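Local coordinates for protein nicotinate phosphoribosyltransferase (Porphyromonas gingivalis, PDB 2IM5) that probably joins nicotinate to the ribose of 5-phosphoribosyl 1-diphosphate, at the expense of ATP, to make nicotinate mononucleotide for NAD biosynthesis, at residues A[379-382]-A[383-386]; A[89-92]-A[93-96]; A[67-70]-A[71-75]. All blocks are in the same frame, centred on the assembly; numbering follows the deposited sequence.

Interaction 1. Residues A[379-382]-A[383-386]; sequences PEEI and LLAM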
ATOM      1  N   PRO A 379      13.204  15.856   9.222  1.00 39.32           N
ATOM      2  CA  PRO A 379      12.866  16.476  10.510  1.00 39.03           C
ATOM      3  C   PRO A 379      12.414  17.933  10.404  1.00 39.58           C
ATOM      4  O   PRO A 379      11.418  18.320  11.007  1.00 40.26           O
ATOM      5  CB  PRO A 379      14.159  16.335  11.303  1.00 39.06           C
ATOM      6  CG  PRO A 379      14.690  15.031  10.815  1.00 38.72           C
ATOM      7  CD  PRO A 379      14.489  15.140   9.315  1.00 39.26           C
ATOM      8  N   GLU A 380      13.156  18.734   9.647  1.00 40.24           N
ATOM      9  CA  GLU A 380      12.821  20.139   9.460  1.00 41.10           C
ATOM     10  C   GLU A 380      11.415  20.260   8.861  1.00 38.84           C
ATOM     11  O   GLU A 380      10.617  21.094   9.289  1.00 37.39           O
ATOM     12  CB  GLU A 380      13.841  20.792   8.518  1.00 45.38           C
ATOM     13  CG  GLU A 380      13.716  22.311   8.376  1.00 51.63           C
ATOM     14  CD  GLU A 380      14.292  23.074   9.569  1.00 55.84           C
ATOM     15  OE1 GLU A 380      14.359  24.329   9.493  1.00 56.51           O
ATOM     16  OE2 GLU A 380      14.677  22.420  10.575  1.00 57.26           O
ATOM     17  N   GLU A 381      11.118  19.415   7.874  1.00 36.75           N
ATOM     18  CA  GLU A 381       9.825  19.442   7.203  1.00 34.06           C
ATOM     19  C   GLU A 381       8.707  18.974   8.125  1.00 33.63           C
ATOM     20  O   GLU A 381       7.595  19.498   8.079  1.00 32.85           O
ATOM     21  CB  GLU A 381       9.868  18.578   5.943  1.00 33.02           C
ATOM     22  CG  GLU A 381       8.691  18.786   4.993  1.00 35.68           C
ATOM     23  CD  GLU A 381       8.567  20.222   4.509  1.00 36.73           C
ATOM     24  OE1 GLU A 381       9.606  20.838   4.201  1.00 38.34           O
ATOM     25  OE2 GLU A 381       7.429  20.735   4.423  1.00 38.34           O
ATOM     26  N   ILE A 382       8.997  17.986   8.966  1.00 33.24           N
ATOM     27  CA  ILE A 382       8.000  17.472   9.900  1.00 32.67           C
ATOM     28  C   ILE A 382       7.545  18.574  10.855  1.00 33.14           C
ATOM     29  O   ILE A 382       6.349  18.721  11.130  1.00 32.59           O
ATOM     30  CB  ILE A 382       8.558  16.299  10.733  1.00 32.96           C
ATOM     31  CG1 ILE A 382       8.757  15.072   9.843  1.00 33.16           C
ATOM     32  CG2 ILE A 382       7.604  15.972  11.880  1.00 32.22           C
ATOM     33  CD1 ILE A 382       9.458  13.917  10.534  1.00 32.84           C
ATOM     34  N   LEU A 383       8.507  19.338  11.361  1.00 32.88           N
ATOM     35  CA  LEU A 383       8.223  20.445  12.267  1.00 32.42           C
ATOM     36  C   LEU A 383       7.324  21.463  11.559  1.00 29.86           C
ATOM     37  O   LEU A 383       6.346  21.943  12.132  1.00 29.81           O
ATOM     38  CB  LEU A 383       9.533  21.129  12.678  1.00 36.22           C
ATOM     39  CG  LEU A 383       9.697  21.524  14.149  1.00 40.26           C
ATOM     40  CD1 LEU A 383      10.996  22.313  14.318  1.00 42.00           C
ATOM     41  CD2 LEU A 383       8.503  22.353  14.610  1.00 42.44           C
ATOM     42  N   LEU A 384       7.673  21.791  10.317  1.00 26.54           N
ATOM     43  CA  LEU A 384       6.910  22.751   9.536  1.00 25.12           C
ATOM     44  C   LEU A 384       5.466  22.273   9.375  1.00 22.96           C
ATOM     45  O   LEU A 384       4.536  23.058   9.507  1.00 22.53           O
ATOM     46  CB  LEU A 384       7.557  22.952   8.157  1.00 25.98           C
ATOM     47  CG  LEU A 384       6.879  23.979   7.247  1.00 26.55           C
ATOM     48  CD1 LEU A 384       7.043  25.358   7.845  1.00 27.46           C
ATOM     49  CD2 LEU A 384       7.499  23.936   5.857  1.00 27.56           C
ATOM     50  N   ALA A 385       5.280  20.985   9.105  1.00 21.00           N
ATOM     51  CA  ALA A 385       3.937  20.439   8.930  1.00 21.25           C
ATOM     52  C   ALA A 385       3.143  20.583  10.222  1.00 23.11           C
ATOM     53  O   ALA A 385       2.000  21.047  10.209  1.00 21.77           O
ATOM     54  CB  ALA A 385       4.009  18.980   8.517  1.00 21.66           C
ATOM     55  N   MET A 386       3.750  20.187  11.338  1.00 23.12           N
ATOM     56  CA  MET A 386       3.083  20.296  12.628  1.00 25.06           C
ATOM     57  C   MET A 386       2.731  21.753  12.939  1.00 25.52           C
ATOM     58  O   MET A 386       1.601  22.043  13.332  1.00 26.98           O
ATOM     59  CB  MET A 386       3.960  19.710  13.741  1.00 24.82           C
ATOM     60  CG  MET A 386       4.170  18.207  13.603  1.00 26.15           C
ATOM     61  SD  MET A 386       5.133  17.417  14.930  1.00 25.84           S
ATOM     62  CE  MET A 386       3.891  16.912  15.991  1.00 26.54           C
TER

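Interaction 2. Residues A[89-92]-A[93-96]; sequences RFDP and EEVT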
ATOM      1  N   ARG A  89       8.287  -0.526 -19.919  1.00 26.16           N
ATOM      2  CA  ARG A  89       9.463  -1.317 -19.587  1.00 26.38           C
ATOM      3  C   ARG A  89      10.169  -0.641 -18.431  1.00 24.68           C
ATOM      4  O   ARG A  89      10.420   0.563 -18.480  1.00 23.50           O
ATOM      5  CB  ARG A  89      10.423  -1.411 -20.774  1.00 29.81           C
ATOM      6  CG  ARG A  89       9.934  -2.298 -21.896  1.00 34.36           C
ATOM      7  CD  ARG A  89       9.799  -3.754 -21.456  1.00 38.60           C
ATOM      8  NE  ARG A  89       9.305  -4.590 -22.548  1.00 43.91           N
ATOM      9  CZ  ARG A  89       8.078  -4.510 -23.056  1.00 45.24           C
ATOM     10  NH1 ARG A  89       7.207  -3.638 -22.566  1.00 46.41           N
ATOM     11  NH2 ARG A  89       7.725  -5.291 -24.069  1.00 48.26           N
ATOM     12  N   PHE A  90      10.460  -1.404 -17.379  1.00 23.21           N
ATOM     13  CA  PHE A  90      11.169  -0.862 -16.227  1.00 23.80           C
ATOM     14  C   PHE A  90      12.555  -0.383 -16.689  1.00 24.02           C
ATOM     15  O   PHE A  90      13.203  -1.031 -17.519  1.00 24.10           O
ATOM     16  CB  PHE A  90      11.328  -1.938 -15.149  1.00 22.03           C
ATOM     17  CG  PHE A  90      10.092  -2.155 -14.320  1.00 23.75           C
ATOM     18  CD1 PHE A  90       9.786  -1.294 -13.265  1.00 23.05           C
ATOM     19  CD2 PHE A  90       9.226  -3.213 -14.594  1.00 20.45           C
ATOM     20  CE1 PHE A  90       8.635  -1.485 -12.495  1.00 22.63           C
ATOM     21  CE2 PHE A  90       8.076  -3.409 -13.830  1.00 21.65           C
ATOM     22  CZ  PHE A  90       7.780  -2.547 -12.779  1.00 20.12           C
ATOM     23  N   ASP A  91      12.989   0.764 -16.178  1.00 22.90           N
ATOM     24  CA  ASP A  91      14.302   1.303 -16.528  1.00 21.84           C
ATOM     25  C   ASP A  91      15.185   1.269 -15.290  1.00 20.43           C
ATOM     26  O   ASP A  91      15.094   2.141 -14.422  1.00 19.91           O
ATOM     27  CB  ASP A  91      14.189   2.735 -17.037  1.00 23.91           C
ATOM     28  CG  ASP A  91      15.550   3.365 -17.306  1.00 27.34           C
ATOM     29  OD1 ASP A  91      16.563   2.636 -17.281  1.00 27.02           O
ATOM     30  OD2 ASP A  91      15.609   4.588 -17.545  1.00 28.81           O
ATOM     31  N   PRO A  92      16.062   0.257 -15.202  1.00 20.02           N
ATOM     32  CA  PRO A  92      16.985   0.048 -14.084  1.00 20.27           C
ATOM     33  C   PRO A  92      17.838   1.241 -13.684  1.00 21.45           C
ATOM     34  O   PRO A  92      18.210   1.360 -12.526  1.00 22.14           O
ATOM     35  CB  PRO A  92      17.842  -1.125 -14.554  1.00 19.17           C
ATOM     36  CG  PRO A  92      16.936  -1.868 -15.460  1.00 20.16           C
ATOM     37  CD  PRO A  92      16.282  -0.757 -16.245  1.00 20.02           C
ATOM     38  N   GLU A  93      18.158   2.126 -14.623  1.00 23.90           N
ATOM     39  CA  GLU A  93      18.997   3.258 -14.257  1.00 27.12           C
ATOM     40  C   GLU A  93      18.309   4.314 -13.397  1.00 26.34           C
ATOM     41  O   GLU A  93      18.961   5.240 -12.933  1.00 26.29           O
ATOM     42  CB  GLU A  93      19.632   3.894 -15.492  1.00 31.51           C
ATOM     43  CG  GLU A  93      18.677   4.346 -16.548  1.00 41.36           C
ATOM     44  CD  GLU A  93      19.404   4.747 -17.819  1.00 46.37           C
ATOM     45  OE1 GLU A  93      20.286   3.972 -18.251  1.00 49.55           O
ATOM     46  OE2 GLU A  93      19.093   5.823 -18.389  1.00 49.56           O
ATOM     47  N   GLU A  94      17.005   4.170 -13.167  1.00 25.25           N
ATOM     48  CA  GLU A  94      16.288   5.115 -12.303  1.00 23.58           C
ATOM     49  C   GLU A  94      16.560   4.704 -10.851  1.00 22.31           C
ATOM     50  O   GLU A  94      16.288   5.457  -9.913  1.00 22.43           O
ATOM     51  CB  GLU A  94      14.770   5.052 -12.542  1.00 22.98           C
ATOM     52  CG  GLU A  94      14.301   5.376 -13.947  1.00 22.51           C
ATOM     53  CD  GLU A  94      12.816   5.085 -14.134  1.00 22.64           C
ATOM     54  OE1 GLU A  94      12.302   4.201 -13.415  1.00 20.35           O
ATOM     55  OE2 GLU A  94      12.168   5.719 -15.006  1.00 21.16           O
ATOM     56  N   VAL A  95      17.110   3.507 -10.683  1.00 21.46           N
ATOM     57  CA  VAL A  95      17.372   2.945  -9.360  1.00 22.07           C
ATOM     58  C   VAL A  95      18.849   2.833  -8.993  1.00 22.68           C
ATOM     59  O   VAL A  95      19.645   2.324  -9.781  1.00 23.82           O
ATOM     60  CB  VAL A  95      16.756   1.530  -9.261  1.00 21.48           C
ATOM     61  CG1 VAL A  95      16.920   0.980  -7.858  1.00 23.18           C
ATOM     62  CG2 VAL A  95      15.292   1.573  -9.661  1.00 20.95           C
ATOM     63  N   THR A  96      19.204   3.284  -7.791  1.00 22.59           N
ATOM     64  CA  THR A  96      20.583   3.211  -7.316  1.00 23.75           C
ATOM     65  C   THR A  96      20.639   2.433  -6.009  1.00 24.47           C
ATOM     66  O   THR A  96      19.995   2.804  -5.030  1.00 24.36           O
ATOM     67  CB  THR A  96      21.189   4.616  -7.070  1.00 24.73           C
ATOM     68  OG1 THR A  96      21.181   5.361  -8.292  1.00 26.32           O
ATOM     69  CG2 THR A  96      22.631   4.498  -6.567  1.00 23.92           C
TER
HETATM   70  O   HOH W   1      11.124   2.504 -14.964  1.00 20.58           O
HETATM   71  O   HOH W   2      13.617   6.257 -17.451  1.00 29.33           O

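Interaction 3. Residues A[67-70]-A[71-75]; sequences KEFL and QRELP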
ATOM      1  N   LYS A  67      -3.333  -8.277 -20.260  1.00 22.70           N
ATOM      2  CA  LYS A  67      -3.971  -7.084 -20.800  1.00 24.39           C
ATOM      3  C   LYS A  67      -5.491  -7.266 -20.811  1.00 24.90           C
ATOM      4  O   LYS A  67      -6.230  -6.360 -20.433  1.00 25.24           O
ATOM      5  CB  LYS A  67      -3.475  -6.798 -22.221  1.00 25.47           C
ATOM      6  CG  LYS A  67      -4.023  -5.511 -22.806  1.00 27.55           C
ATOM      7  CD  LYS A  67      -3.635  -5.326 -24.266  1.00 31.42           C
ATOM      8  CE  LYS A  67      -4.357  -4.124 -24.863  1.00 34.44           C
ATOM      9  NZ  LYS A  67      -4.088  -3.926 -26.324  1.00 35.39           N
ATOM     10  N   GLU A  68      -5.957  -8.434 -21.247  1.00 25.47           N
ATOM     11  CA  GLU A  68      -7.393  -8.717 -21.279  1.00 26.86           C
ATOM     12  C   GLU A  68      -7.963  -8.719 -19.867  1.00 25.98           C
ATOM     13  O   GLU A  68      -9.097  -8.288 -19.645  1.00 25.48           O
ATOM     14  CB  GLU A  68      -7.664 -10.070 -21.937  1.00 30.94           C
ATOM     15  CG  GLU A  68      -7.462 -10.073 -23.441  1.00 39.52           C
ATOM     16  CD  GLU A  68      -7.525 -11.473 -24.043  1.00 45.72           C
ATOM     17  OE1 GLU A  68      -8.461 -12.237 -23.697  1.00 46.92           O
ATOM     18  OE2 GLU A  68      -6.637 -11.806 -24.867  1.00 48.50           O
ATOM     19  N   PHE A  69      -7.175  -9.213 -18.914  1.00 23.64           N
ATOM     20  CA  PHE A  69      -7.601  -9.236 -17.521  1.00 22.58           C
ATOM     21  C   PHE A  69      -7.789  -7.798 -17.019  1.00 21.90           C
ATOM     22  O   PHE A  69      -8.796  -7.473 -16.389  1.00 21.35           O
ATOM     23  CB  PHE A  69      -6.554  -9.938 -16.657  1.00 20.61           C
ATOM     24  CG  PHE A  69      -6.825  -9.849 -15.185  1.00 19.67           C
ATOM     25  CD1 PHE A  69      -7.849 -10.594 -14.603  1.00 18.08           C
ATOM     26  CD2 PHE A  69      -6.064  -9.004 -14.379  1.00 17.75           C
ATOM     27  CE1 PHE A  69      -8.113 -10.497 -13.234  1.00 17.53           C
ATOM     28  CE2 PHE A  69      -6.317  -8.899 -13.019  1.00 18.26           C
ATOM     29  CZ  PHE A  69      -7.348  -9.650 -12.441  1.00 18.14           C
ATOM     30  N   LEU A  70      -6.813  -6.939 -17.295  1.00 19.74           N
ATOM     31  CA  LEU A  70      -6.895  -5.551 -16.858  1.00 20.40           C
ATOM     32  C   LEU A  70      -8.130  -4.869 -17.440  1.00 20.73           C
ATOM     33  O   LEU A  70      -8.825  -4.123 -16.748  1.00 18.44           O
ATOM     34  CB  LEU A  70      -5.641  -4.773 -17.275  1.00 18.38           C
ATOM     35  CG  LEU A  70      -4.317  -5.200 -16.631  1.00 18.23           C
ATOM     36  CD1 LEU A  70      -3.192  -4.338 -17.166  1.00 15.22           C
ATOM     37  CD2 LEU A  70      -4.409  -5.067 -15.110  1.00 17.93           C
ATOM     38  N   GLN A  71      -8.405  -5.132 -18.713  1.00 22.08           N
ATOM     39  CA  GLN A  71      -9.555  -4.525 -19.370  1.00 24.27           C
ATOM     40  C   GLN A  71     -10.863  -5.003 -18.755  1.00 24.69           C
ATOM     41  O   GLN A  71     -11.807  -4.232 -18.617  1.00 24.50           O
ATOM     42  CB  GLN A  71      -9.534  -4.847 -20.863  1.00 24.87           C
ATOM     43  CG  GLN A  71      -8.287  -4.356 -21.561  1.00 26.93           C
ATOM     44  CD  GLN A  71      -8.174  -4.864 -22.987  1.00 29.00           C
ATOM     45  OE1 GLN A  71      -8.363  -6.052 -23.251  1.00 30.02           O
ATOM     46  NE2 GLN A  71      -7.847  -3.970 -23.912  1.00 26.82           N
ATOM     47  N   ARG A  72     -10.911  -6.268 -18.359  1.00 25.41           N
ATOM     48  CA  ARG A  72     -12.132  -6.814 -17.781  1.00 27.25           C
ATOM     49  C   ARG A  72     -12.311  -6.593 -16.289  1.00 25.89           C
ATOM     50  O   ARG A  72     -13.414  -6.291 -15.844  1.00 26.21           O
ATOM     51  CB  ARG A  72     -12.227  -8.314 -18.079  1.00 29.43           C
ATOM     52  CG  ARG A  72     -12.340  -8.606 -19.562  1.00 34.22           C
ATOM     53  CD  ARG A  72     -12.348 -10.087 -19.878  1.00 38.09           C
ATOM     54  NE  ARG A  72     -12.406 -10.298 -21.323  1.00 40.89           N
ATOM     55  CZ  ARG A  72     -12.343 -11.486 -21.917  1.00 43.28           C
ATOM     56  NH1 ARG A  72     -12.214 -12.596 -21.197  1.00 43.66           N
ATOM     57  NH2 ARG A  72     -12.415 -11.565 -23.239  1.00 44.15           N
ATOM     58  N   GLU A  73     -11.233  -6.729 -15.526  1.00 24.09           N
ATOM     59  CA  GLU A  73     -11.310  -6.599 -14.082  1.00 24.22           C
ATOM     60  C   GLU A  73     -10.929  -5.267 -13.460  1.00 22.51           C
ATOM     61  O   GLU A  73     -11.284  -5.005 -12.312  1.00 23.11           O
ATOM     62  CB  GLU A  73     -10.491  -7.712 -13.437  1.00 26.95           C
ATOM     63  CG  GLU A  73     -11.003  -9.095 -13.777  1.00 32.40           C
ATOM     64  CD  GLU A  73     -12.471  -9.258 -13.438  1.00 36.17           C
ATOM     65  OE1 GLU A  73     -12.839  -9.010 -12.265  1.00 38.73           O
ATOM     66  OE2 GLU A  73     -13.256  -9.626 -14.340  1.00 38.45           O
ATOM     67  N   LEU A  74     -10.194  -4.433 -14.185  1.00 20.42           N
ATOM     68  CA  LEU A  74      -9.808  -3.124 -13.647  1.00 20.22           C
ATOM     69  C   LEU A  74     -10.229  -2.047 -14.635  1.00 20.78           C
ATOM     70  O   LEU A  74      -9.397  -1.264 -15.117  1.00 19.00           O
ATOM     71  CB  LEU A  74      -8.295  -3.053 -13.400  1.00 19.36           C
ATOM     72  CG  LEU A  74      -7.728  -3.838 -12.205  1.00 18.73           C
ATOM     73  CD1 LEU A  74      -7.797  -5.330 -12.486  1.00 17.71           C
ATOM     74  CD2 LEU A  74      -6.280  -3.417 -11.958  1.00 18.35           C
ATOM     75  N   PRO A  75     -11.540  -1.989 -14.940  1.00 21.73           N
ATOM     76  CA  PRO A  75     -12.103  -1.016 -15.880  1.00 21.62           C
ATOM     77  C   PRO A  75     -11.891   0.445 -15.511  1.00 20.27           C
ATOM     78  O   PRO A  75     -11.956   1.306 -16.383  1.00 19.16           O
ATOM     79  CB  PRO A  75     -13.583  -1.403 -15.933  1.00 20.79           C
ATOM     80  CG  PRO A  75     -13.834  -1.901 -14.544  1.00 22.28           C
ATOM     81  CD  PRO A  75     -12.616  -2.761 -14.287  1.00 21.77           C
TER

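Interaction 1. Residues A[379-382]-A[383-386]
The first turns of the C-terminal helix 379-389 carry this contact, in which E381 meets L384 and I382 meets M386. Four successive i-to-i+4 backbone bonds start the helix, from L383 N to P379 O at 3.1 Å through to M386 N to I382 O at 3.0 Å. P379, which has no N-H to give, sits in the first turn, where no carbonyl earlier in the helix would call for one. On one flank the side chains of I382 and M386 run side by side in the same direction, and I382 CG2 approaches M386 SD at 4.2 Å. M386 holds its CG beside its own backbone N (chi1 -66°), and CG thereby rests 3.3 Å from I382 O. Beyond the helix M386 touches H375 and I391. Across the other flank E381 bends at chi2 (59°), and E381 OE2 comes 3.5 Å from L384 CD2. That oxygen is hydrogen-bonded to the hydroxyl of Y225, a residue that A385 also touches. E381 OE2 therefore finds a polar partner in Y225, while L384 gives it a van der Waals neighbour, so the helix is joined to Y225 by both a polar and an apolar contact.

Interaction 2. Residues A[89-92]-A[93-96]
D91 and E94 meet at the short 3-10 turn that leads from the loop after helix 79-87 into strand 95-99. The side chain to follow is that of E94. Its CB lies 3.5 Å from D91 O, the same carbonyl that accepts E94 N at 3.1 Å. With CG set beside the backbone N (chi1 -60°) and the chain extended beyond it, the side chain doubles back along D91: CG stays near D91 O, and CD comes 4.0 Å from D91 CB. At the tip the two oxygens are held separately. OE1 takes a bond from a water at 2.6 Å, and that same water accepts D91 N; OE1 is also bonded to the indole nitrogen of W119. E94 OE2 receives a bond from a second water, whose oxygen is 2.9 Å from E94 OE2. This water bonds the D91 carboxylate as well, and OE2 also forms a salt bridge with R115.

The turn itself is closed by i-to-i+3 bonds, the second running from V95 N to P92 O at 3.0 Å. In both, the donor stands above the carbonyl plane, 37° out for D91 and 53° for P92, so neither N-H lies on a carbonyl lone pair. The carboxylates of D91 and E93 are also neighbours, although D91 is modelled too close to the E93 side chain and their exact placement is doubtful. Three acidic side chains thus gather on one small turn; the positive charge of R115 and the water shared by the D91 and E94 carboxylates would be expected to ease their mutual repulsion, and the E94 carboxylate is gripped by protein on both oxygens.

Interaction 3. Residues A[67-70]-A[71-75]
F69 and E73, one turn apart near the C-terminal end of helix 64-73, make the closest side-chain contact here. E73 CB lies over one face of the F69 ring, offset toward the rim, in a CH-pi contact 4.0 Å from the ring centroid; E73 CG sits beyond the rim, 3.3 Å from F69 CE1. F69 carries its ring beside its own carbonyl carbon, away from the backbone N (chi1 172°), and this puts the ring next to E73. L74 CD1 approaches the same ring at CE2, while its other methyl, CD2, meets L70 CD2 at 4.0 Å.

Beneath these side chains the backbone fixes the spacing. E73 N reaches F69 O at 2.7 Å, almost in line with the carbonyl. The next bond, L74 N to L70 O, is less straight and comes from above the carbonyl plane, just where L74 leaves helical geometry. Earlier in the helix Q71 folds back over K67, its CG 3.1 Å from K67 O. E68 lies alongside R72, with E68 OE1 over the guanidinium face and 4.0 Å from R72 NH2, so the two charges probably attract without a directed bond.

Farther out, H201 stacks on the F69 ring, and L70 packs on L8, L62 and L85. The side chains of this last turn meet by dispersion and CH-pi contact, over a backbone that is still hydrogen-bonded, and F69 carries the packing on to H201.

In the fold
Following the chain, interaction 3 comes first, at the end of helix 64-73; helix 79-87 then follows, and interaction 2 turns the loop after it into strand 95-99, an outermost strand of the antiparallel sheet. Interaction 1 comes near the C terminus, where E381 and A385 join helix 379-389 to the loop at Y225. All three are local, closing helical turns or one 3-10 turn, and lie in series without nesting or crossing. Interactions 2 and 3 both belong to the N-terminal domain of the NAPRTase family, their nearest atoms about 11 Å apart, and side chains of 67-75 pack on the helix between them. Interactions 1 and 3 lie on opposite sides of the chain's centre.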